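Local coordinates for Lin1840 protein (Listeria innocua serovar 6a, PDB 4ZOC) that probably hydrolyses terminal, non-reducing beta-D-glucosyl residues with release of beta-D-glucose, as a family 3 beta-glucosidase involved in beta-1,2-glucan metabolism, at residues I480-A485 against R508-K513; V500-F505 against E517-L522. The protein carries 2 engineered substitutions. All coordinates share one frame; numbering follows the deposited sequence.

Both contacts lie in the C-terminal domain of the family 3 glycosidase fold and are largely buried; strand 500-505 is one partner of interaction 2 and packs against interaction 1 through Leu-504. Interaction 2 is part of the sheet itself: backbone bonds, with one from the Asp-520 side chain, pair parallel strands 500-505 and 521-524, and small or branched apolar side chains meet beside them. Interaction 1 joins the loop entering helix 484-494 to the loop that leaves strand 500-505, and relies on one backbone bond and on a salt-bridge network round Arg-481, with no strand pairing. Along the chain their segments alternate. Leu-504 CD2 lies 3.9 Å from Val-512 CG1. Both lie away from the glucose and magnesium sites.

Interaction 1 of 2, residues I480-A485 against R508-K513; sequences IRLPEA and RPLEVK
Two loops of the family 3 C-terminal domain meet here, 480-485 running into helix 484-494 with Pro-483 at the N-cap, and 508-513 carrying the chain from strand 500-505 to helix 513-517. The backbone of Glu-511 donates from N to Ile-480 O at 2.8 Å, nearly along the C=O axis (174°), so this carbonyl is gripped head-on. Leu-510 CD2 leans against the same peptide, 3.5 Å from Ile-480 O.

The charged half of the contact is built by Arg-481. Its chain is extended at chi2 and then bends at chi3 (70°), which lays CG and CD along the carboxylate of Glu-511 and turns Arg-481 NH1 back to Glu-511 OE1 at 2.9 Å. Glu-511 OE1 lies in the guanidinium plane, but NH1 reaches it from above the carboxylate plane, and the two planes stand 69° apart. Arg-481 NH2 meets the syn lone pair of Glu-484 OE1 at 2.9 Å. Arginine suits this place because its flat, multi-armed cation can offer N-H groups along its edge to two carboxylates at once; Glu-514 adds a third to NH1, which probably favours the protonated, cationic arginine and offsets part of the repulsion among the carboxylates. Glu-511 OE2 is held by Thr-558 OG1, which also takes the N-H of Ile-480.

Ile-480 and Leu-482 supply the apolar part of the contact. Ile-480 reaches CD1 to 3.9 Å from Pro-509 O, a buried carbonyl without a polar partner, and CG2 rests on the aliphatic CD of Arg-508, whose guanidinium is bound by Glu-466 and by the carbonyls of Pro-145 and Gly-475, among others. Leu-482 crosses Leu-510 at about a right angle, CD2 to CD1 at 3.9 Å. Beyond them, Leu-482 and Val-512 both pack on Leu-504 of strand 500-505, while Tyr-487 of helix 484-494 hydrogen-bonds through OH with Leu-482 N and Glu-511 O.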
ATOM      1  N   ILE A 480      10.077  -1.593 -10.877  1.00  6.99           N
ATOM      2  CA  ILE A 480      11.024  -2.652 -10.541  1.00  6.53           C
ATOM      3  C   ILE A 480      11.451  -3.448 -11.797  1.00  7.06           C
ATOM      4  O   ILE A 480      11.167  -4.674 -11.941  1.00  5.55           O
ATOM      5  CB  ILE A 480      10.465  -3.596  -9.439  1.00  5.76           C
ATOM      6  CG1 ILE A 480       9.094  -4.133  -9.804  1.00  5.91           C
ATOM      7  CG2 ILE A 480      10.393  -2.831  -8.129  1.00  7.82           C
ATOM      8  CD1 ILE A 480       8.890  -5.535  -9.280  1.00  5.94           C
ATOM      9  N   ARG A 481      12.170  -2.731 -12.644  1.00  7.64           N
ATOM     10  CA  ARG A 481      12.692  -3.218 -13.904  1.00  7.22           C
ATOM     11  C   ARG A 481      14.180  -2.924 -13.990  1.00  8.02           C
ATOM     12  O   ARG A 481      14.663  -1.995 -13.378  1.00  9.17           O
ATOM     13  CB  ARG A 481      11.931  -2.578 -15.072  1.00  6.84           C
ATOM     14  CG  ARG A 481      10.553  -3.121 -15.293  1.00  6.94           C
ATOM     15  CD  ARG A 481       9.917  -2.411 -16.449  1.00  8.98           C
ATOM     16  NE  ARG A 481      10.494  -2.735 -17.748  1.00  8.90           N
ATOM     17  CZ  ARG A 481      10.122  -3.775 -18.484  1.00 11.07           C
ATOM     18  NH1 ARG A 481       9.293  -4.669 -18.007  1.00 13.72           N
ATOM     19  NH2 ARG A 481      10.682  -3.983 -19.674  1.00 12.55           N
ATOM     20  N   LEU A 482      14.903  -3.776 -14.724  1.00  6.93           N
ATOM     21  CA  LEU A 482      16.237  -3.466 -15.127  1.00  7.45           C
ATOM     22  C   LEU A 482      16.175  -2.345 -16.121  1.00  7.41           C
ATOM     23  O   LEU A 482      15.072  -1.998 -16.620  1.00  7.10           O
ATOM     24  CB  LEU A 482      16.848  -4.704 -15.837  1.00  8.15           C
ATOM     25  CG  LEU A 482      17.118  -6.001 -15.101  1.00  6.92           C
ATOM     26  CD1 LEU A 482      17.533  -7.054 -16.041  1.00  6.61           C
ATOM     27  CD2 LEU A 482      18.202  -5.780 -14.107  1.00  8.31           C
ATOM     28  N   PRO A 483      17.287  -1.697 -16.373  1.00  6.97           N
ATOM     29  CA  PRO A 483      17.344  -0.734 -17.492  1.00  6.71           C
ATOM     30  C   PRO A 483      16.806  -1.317 -18.754  1.00  5.94           C
ATOM     31  O   PRO A 483      17.037  -2.535 -19.051  1.00  6.12           O
ATOM     32  CB  PRO A 483      18.807  -0.358 -17.573  1.00  7.63           C
ATOM     33  CG  PRO A 483      19.394  -0.661 -16.225  1.00  8.31           C
ATOM     34  CD  PRO A 483      18.574  -1.793 -15.648  1.00  8.91           C
ATOM     35  N   GLU A 484      16.030  -0.548 -19.516  1.00  7.81           N
ATOM     36  CA  GLU A 484      15.397  -1.144 -20.692  1.00  8.24           C
ATOM     37  C   GLU A 484      16.409  -1.721 -21.711  1.00  8.23           C
ATOM     38  O   GLU A 484      16.099  -2.686 -22.404  1.00  7.75           O
ATOM     39  CB  GLU A 484      14.463  -0.132 -21.324  1.00 10.76           C
ATOM     40  CG  GLU A 484      13.681  -0.677 -22.466  1.00 13.15           C
ATOM     41  CD  GLU A 484      12.676  -1.778 -22.102  1.00 17.72           C
ATOM     42  OE1 GLU A 484      12.323  -1.895 -20.849  1.00 10.11           O
ATOM     43  OE2 GLU A 484      12.204  -2.425 -23.140  1.00 16.53           O
ATOM     44  N   ALA A 485      17.634  -1.168 -21.766  1.00  8.27           N
ATOM     45  CA  ALA A 485      18.701  -1.713 -22.593  1.00  7.81           C
ATOM     46  C   ALA A 485      18.987  -3.178 -22.332  1.00  7.98           C
ATOM     47  O   ALA A 485      19.371  -3.902 -23.248  1.00  7.52           O
ATOM     48  CB  ALA A 485      19.960  -0.902 -22.420  1.00  9.71           C
ATOM     49  N   ARG A 508      16.732  -7.208  -5.538  1.00  6.51           N
ATOM     50  CA  ARG A 508      15.243  -7.138  -5.341  1.00  5.83           C
ATOM     51  C   ARG A 508      14.577  -8.002  -6.370  1.00  6.37           C
ATOM     52  O   ARG A 508      15.136  -8.196  -7.435  1.00  6.17           O
ATOM     53  CB  ARG A 508      14.670  -5.695  -5.515  1.00  6.59           C
ATOM     54  CG  ARG A 508      15.141  -5.035  -6.832  1.00  6.80           C
ATOM     55  CD  ARG A 508      14.297  -3.899  -7.342  1.00  5.95           C
ATOM     56  NE  ARG A 508      14.254  -2.855  -6.341  1.00  6.24           N
ATOM     57  CZ  ARG A 508      15.236  -1.978  -6.139  1.00  6.69           C
ATOM     58  NH1 ARG A 508      16.328  -2.021  -6.863  1.00  7.41           N
ATOM     59  NH2 ARG A 508      15.112  -1.039  -5.233  1.00  8.42           N
ATOM     60  N   PRO A 509      13.361  -8.546  -6.062  1.00  6.16           N
ATOM     61  CA  PRO A 509      12.481  -9.017  -7.167  1.00  6.01           C
ATOM     62  C   PRO A 509      12.362  -7.967  -8.237  1.00  7.52           C
ATOM     63  O   PRO A 509      12.368  -6.729  -7.959  1.00  6.83           O
ATOM     64  CB  PRO A 509      11.142  -9.192  -6.460  1.00  6.47           C
ATOM     65  CG  PRO A 509      11.536  -9.538  -5.000  1.00  5.77           C
ATOM     66  CD  PRO A 509      12.622  -8.556  -4.778  1.00  6.10           C
ATOM     67  N   LEU A 510      12.306  -8.440  -9.471  1.00  6.68           N
ATOM     68  CA  LEU A 510      12.212  -7.558 -10.637  1.00  6.69           C
ATOM     69  C   LEU A 510      11.095  -8.119 -11.516  1.00  5.54           C
ATOM     70  O   LEU A 510      10.721  -9.308 -11.374  1.00  5.37           O
ATOM     71  CB  LEU A 510      13.511  -7.530 -11.429  1.00  6.29           C
ATOM     72  CG  LEU A 510      14.613  -6.713 -10.746  1.00  5.43           C
ATOM     73  CD1 LEU A 510      15.913  -7.209 -11.344  1.00  5.93           C
ATOM     74  CD2 LEU A 510      14.386  -5.204 -10.783  1.00  6.01           C
ATOM     75  N   GLU A 511      10.688  -7.340 -12.487  1.00  5.73           N
ATOM     76  CA  GLU A 511       9.813  -7.838 -13.570  1.00  6.64           C
ATOM     77  C   GLU A 511      10.636  -8.706 -14.562  1.00  6.58           C
ATOM     78  O   GLU A 511      11.475  -8.208 -15.334  1.00 10.01           O
ATOM     79  CB  GLU A 511       9.183  -6.687 -14.338  1.00  6.81           C
ATOM     80  CG  GLU A 511       8.331  -5.723 -13.540  1.00  6.83           C
ATOM     81  CD  GLU A 511       7.635  -4.652 -14.391  1.00  7.54           C
ATOM     82  OE1 GLU A 511       7.625  -4.749 -15.670  1.00  7.77           O
ATOM     83  OE2 GLU A 511       7.095  -3.706 -13.776  1.00  8.58           O
ATOM     84  N   VAL A 512      10.467 -10.008 -14.473  1.00  7.84           N
ATOM     85  CA  VAL A 512      11.285 -10.890 -15.238  1.00  6.39           C
ATOM     86  C   VAL A 512      10.530 -11.641 -16.342  1.00  7.76           C
ATOM     87  O   VAL A 512      11.138 -12.524 -17.048  1.00  8.24           O
ATOM     88  CB  VAL A 512      12.120 -11.838 -14.362  1.00  6.53           C
ATOM     89  CG1 VAL A 512      13.047 -11.066 -13.438  1.00  6.95           C
ATOM     90  CG2 VAL A 512      11.234 -12.870 -13.665  1.00  6.44           C
ATOM     91  N   LYS A 513       9.224 -11.380 -16.500  1.00  7.94           N
ATOM     92  CA  LYS A 513       8.451 -12.093 -17.482  1.00  8.92           C
ATOM     93  C   LYS A 513       9.140 -12.032 -18.905  1.00  9.77           C
ATOM     94  O   LYS A 513       9.294 -13.087 -19.592  1.00 10.27           O
ATOM     95  CB  LYS A 513       7.013 -11.579 -17.537  1.00  9.05           C
ATOM     96  CG  LYS A 513       6.186 -12.067 -18.732  1.00 10.50           C
ATOM     97  CD  LYS A 513       4.715 -11.598 -18.650  1.00 15.63           C
ATOM     98  CE  LYS A 513       3.958 -12.344 -19.788  1.00 17.64           C
ATOM     99  NZ  LYS A 513       2.537 -12.187 -19.602  1.00 24.49           N
TER

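Interaction 2 of 2, residues V500-F505 against E517-L522; sequences VVITLF and ESSDAL
Ile-502 keeps CG2 anti to its backbone N (CG1 at chi1 -75°), and Leu-522 likewise holds CG anti to N at 171°, so the two side chains run side by side and point the same way, Ile-502 CG2 to Leu-522 CD1 at 3.8 Å. They lie on one face of a parallel strand pair that closes a beta-alpha-beta unit: strand 500-505, helix 513-517, strand 521-524. On the other face Val-501 turns CG2 to Ala-521 CB at 3.9 Å. Branched valine and isoleucine suit an extended strand, and the small methyl of Ala-521 fits beside Val-501, where Asn-380 of strand 376-380 also touches it.

Pairing begins at the carbonyl of Val-500. In its carbonyl plane Val-500 O accepts from Asp-520 N at 2.9 Å. Val-500 O also takes Ala-521 N at 3.1 Å, so this one oxygen is gripped twice, by the last residue before the strand and the first residue in it. Ala-521 then uses its O as well, accepting from Ile-502 N at 2.9 Å, so that it straddles Val-501 in the parallel pattern; this bond is almost straight at the hydrogen (173°) but comes from above the carbonyl plane. Strand 459-465 bonds to the backbone of Val-501 and Thr-503, placing strand 500-505 inside the sheet.

Ser-519 sets its CB and OG against Ile-502 CD1, both at 3.6 Å, while OG hydrogen-bonds with Leu-515 O of helix 513-517. Small and polar, serine can meet an apolar neighbour and still satisfy that carbonyl. Asp-520, just ahead of the strand, brings its carboxylate alongside the first residue of strand 500-505: Val-500 N reaches the anti lone pair of Asp-520 OD2 at 3.0 Å.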
ATOM      1  N   VAL A 500      19.874 -19.882 -24.812  1.00 10.62           N
ATOM      2  CA  VAL A 500      20.303 -18.805 -23.908  1.00  9.44           C
ATOM      3  C   VAL A 500      19.979 -19.173 -22.459  1.00  7.30           C
ATOM      4  O   VAL A 500      18.828 -19.538 -22.149  1.00  7.74           O
ATOM      5  CB  VAL A 500      19.566 -17.548 -24.258  1.00  9.96           C
ATOM      6  CG1 VAL A 500      19.918 -16.408 -23.288  1.00  9.40           C
ATOM      7  CG2 VAL A 500      19.749 -17.144 -25.696  1.00 10.25           C
ATOM      8  N   VAL A 501      20.977 -19.106 -21.569  1.00  8.22           N
ATOM      9  CA  VAL A 501      20.744 -19.079 -20.130  1.00  8.95           C
ATOM     10  C   VAL A 501      20.988 -17.636 -19.659  1.00  9.20           C
ATOM     11  O   VAL A 501      22.035 -17.020 -19.935  1.00  9.82           O
ATOM     12  CB  VAL A 501      21.527 -20.120 -19.321  1.00 11.59           C
ATOM     13  CG1 VAL A 501      22.977 -20.159 -19.637  1.00 15.65           C
ATOM     14  CG2 VAL A 501      21.331 -19.899 -17.828  1.00 12.24           C
ATOM     15  N   ILE A 502      20.019 -17.068 -18.958  1.00 10.00           N
ATOM     16  CA  ILE A 502      20.183 -15.752 -18.346  1.00  7.41           C
ATOM     17  C   ILE A 502      20.620 -15.968 -16.886  1.00  6.99           C
ATOM     18  O   ILE A 502      19.956 -16.721 -16.096  1.00  7.70           O
ATOM     19  CB  ILE A 502      18.901 -14.886 -18.416  1.00  7.24           C
ATOM     20  CG1 ILE A 502      18.698 -14.354 -19.830  1.00  8.01           C
ATOM     21  CG2 ILE A 502      19.018 -13.622 -17.514  1.00  7.40           C
ATOM     22  CD1 ILE A 502      17.345 -13.680 -20.155  1.00  8.96           C
ATOM     23  N   THR A 503      21.732 -15.351 -16.508  1.00  6.32           N
ATOM     24  CA  THR A 503      22.187 -15.433 -15.125  1.00  7.16           C
ATOM     25  C   THR A 503      21.951 -14.032 -14.618  1.00  7.06           C
ATOM     26  O   THR A 503      22.553 -13.129 -15.064  1.00  8.05           O
ATOM     27  CB  THR A 503      23.708 -15.805 -15.020  1.00  7.14           C
ATOM     28  OG1 THR A 503      24.425 -14.972 -15.890  1.00  7.43           O
ATOM     29  CG2 THR A 503      23.991 -17.192 -15.484  1.00  7.51           C
ATOM     30  N   LEU A 504      20.991 -13.876 -13.696  1.00  8.70           N
ATOM     31  CA  LEU A 504      20.555 -12.613 -13.197  1.00  6.90           C
ATOM     32  C   LEU A 504      21.136 -12.281 -11.835  1.00  7.10           C
ATOM     33  O   LEU A 504      21.086 -13.072 -10.911  1.00  8.02           O
ATOM     34  CB  LEU A 504      19.007 -12.568 -13.160  1.00  6.96           C
ATOM     35  CG  LEU A 504      18.338 -11.244 -12.736  1.00  7.99           C
ATOM     36  CD1 LEU A 504      18.516 -10.170 -13.774  1.00  7.57           C
ATOM     37  CD2 LEU A 504      16.833 -11.516 -12.550  1.00 10.82           C
ATOM     38  N   PHE A 505      21.702 -11.088 -11.749  1.00  6.85           N
ATOM     39  CA  PHE A 505      22.279 -10.550 -10.467  1.00  6.66           C
ATOM     40  C   PHE A 505      21.549  -9.287 -10.050  1.00  7.37           C
ATOM     41  O   PHE A 505      21.328  -8.343 -10.840  1.00  7.06           O
ATOM     42  CB  PHE A 505      23.741 -10.272 -10.672  1.00  6.98           C
ATOM     43  CG  PHE A 505      24.535 -11.492 -11.026  1.00  6.81           C
ATOM     44  CD1 PHE A 505      24.596 -11.953 -12.319  1.00  7.27           C
ATOM     45  CD2 PHE A 505      25.248 -12.135 -10.064  1.00  7.62           C
ATOM     46  CE1 PHE A 505      25.316 -13.088 -12.632  1.00  7.78           C
ATOM     47  CE2 PHE A 505      25.994 -13.229 -10.376  1.00  8.61           C
ATOM     48  CZ  PHE A 505      26.030 -13.726 -11.652  1.00  7.36           C
ATOM     49  N   GLU A 517      10.645 -15.302 -20.950  1.00 12.59           N
ATOM     50  CA  GLU A 517      10.162 -15.556 -22.341  1.00 16.55           C
ATOM     51  C   GLU A 517      11.224 -15.405 -23.485  1.00 17.16           C
ATOM     52  O   GLU A 517      10.977 -15.825 -24.614  1.00 21.08           O
ATOM     53  CB  GLU A 517       8.924 -14.701 -22.605  1.00 20.04           C
ATOM     54  CG  GLU A 517       7.748 -15.221 -21.755  1.00 23.21           C
ATOM     55  CD  GLU A 517       6.453 -14.441 -21.861  1.00 24.66           C
ATOM     56  OE1 GLU A 517       6.411 -13.444 -22.647  1.00 26.81           O
ATOM     57  OE2 GLU A 517       5.488 -14.844 -21.102  1.00 30.19           O
ATOM     58  N   SER A 518      12.330 -14.732 -23.235  1.00 13.79           N
ATOM     59  CA  SER A 518      13.334 -14.459 -24.213  1.00 14.54           C
ATOM     60  C   SER A 518      14.532 -15.431 -24.051  1.00 15.54           C
ATOM     61  O   SER A 518      15.559 -15.286 -24.749  1.00 18.79           O
ATOM     62  CB  SER A 518      13.854 -13.050 -23.982  1.00 14.88           C
ATOM     63  OG  SER A 518      13.062 -11.983 -24.557  1.00 20.14           O
ATOM     64  N   SER A 519      14.436 -16.400 -23.146  1.00 11.00           N
ATOM     65  CA  SER A 519      15.565 -17.302 -22.881  1.00 12.16           C
ATOM     66  C   SER A 519      15.049 -18.720 -22.632  1.00 10.63           C
ATOM     67  O   SER A 519      13.846 -18.916 -22.425  1.00 11.41           O
ATOM     68  CB  SER A 519      16.369 -16.816 -21.659  1.00 10.59           C
ATOM     69  OG  SER A 519      15.581 -16.783 -20.459  1.00 11.12           O
ATOM     70  N   ASP A 520      15.956 -19.695 -22.637  1.00 10.51           N
ATOM     71  CA  ASP A 520      15.643 -21.058 -22.368  1.00 11.31           C
ATOM     72  C   ASP A 520      15.812 -21.439 -20.926  1.00 11.79           C
ATOM     73  O   ASP A 520      15.190 -22.360 -20.468  1.00 15.49           O
ATOM     74  CB  ASP A 520      16.530 -21.968 -23.237  1.00 13.21           C
ATOM     75  CG  ASP A 520      16.347 -21.673 -24.729  1.00 14.97           C
ATOM     76  OD1 ASP A 520      15.301 -21.980 -25.216  1.00 20.10           O
ATOM     77  OD2 ASP A 520      17.100 -20.974 -25.381  1.00 15.74           O
ATOM     78  N   ALA A 521      16.710 -20.761 -20.222  1.00 10.22           N
ATOM     79  CA  ALA A 521      16.929 -20.934 -18.809  1.00  9.80           C
ATOM     80  C   ALA A 521      17.192 -19.634 -18.130  1.00  8.61           C
ATOM     81  O   ALA A 521      17.634 -18.620 -18.737  1.00 10.38           O
ATOM     82  CB  ALA A 521      18.088 -21.926 -18.483  1.00  8.51           C
ATOM     83  N   LEU A 522      16.820 -19.606 -16.871  1.00  8.57           N
ATOM     84  CA  LEU A 522      16.839 -18.341 -16.051  1.00  7.24           C
ATOM     85  C   LEU A 522      17.226 -18.704 -14.616  1.00  6.72           C
ATOM     86  O   LEU A 522      16.567 -19.497 -13.959  1.00  7.80           O
ATOM     87  CB  LEU A 522      15.484 -17.595 -16.063  1.00  7.74           C
ATOM     88  CG  LEU A 522      15.378 -16.449 -15.088  1.00  8.15           C
ATOM     89  CD1 LEU A 522      16.376 -15.395 -15.489  1.00 10.85           C
ATOM     90  CD2 LEU A 522      13.956 -15.847 -15.161  1.00  8.44           C
TER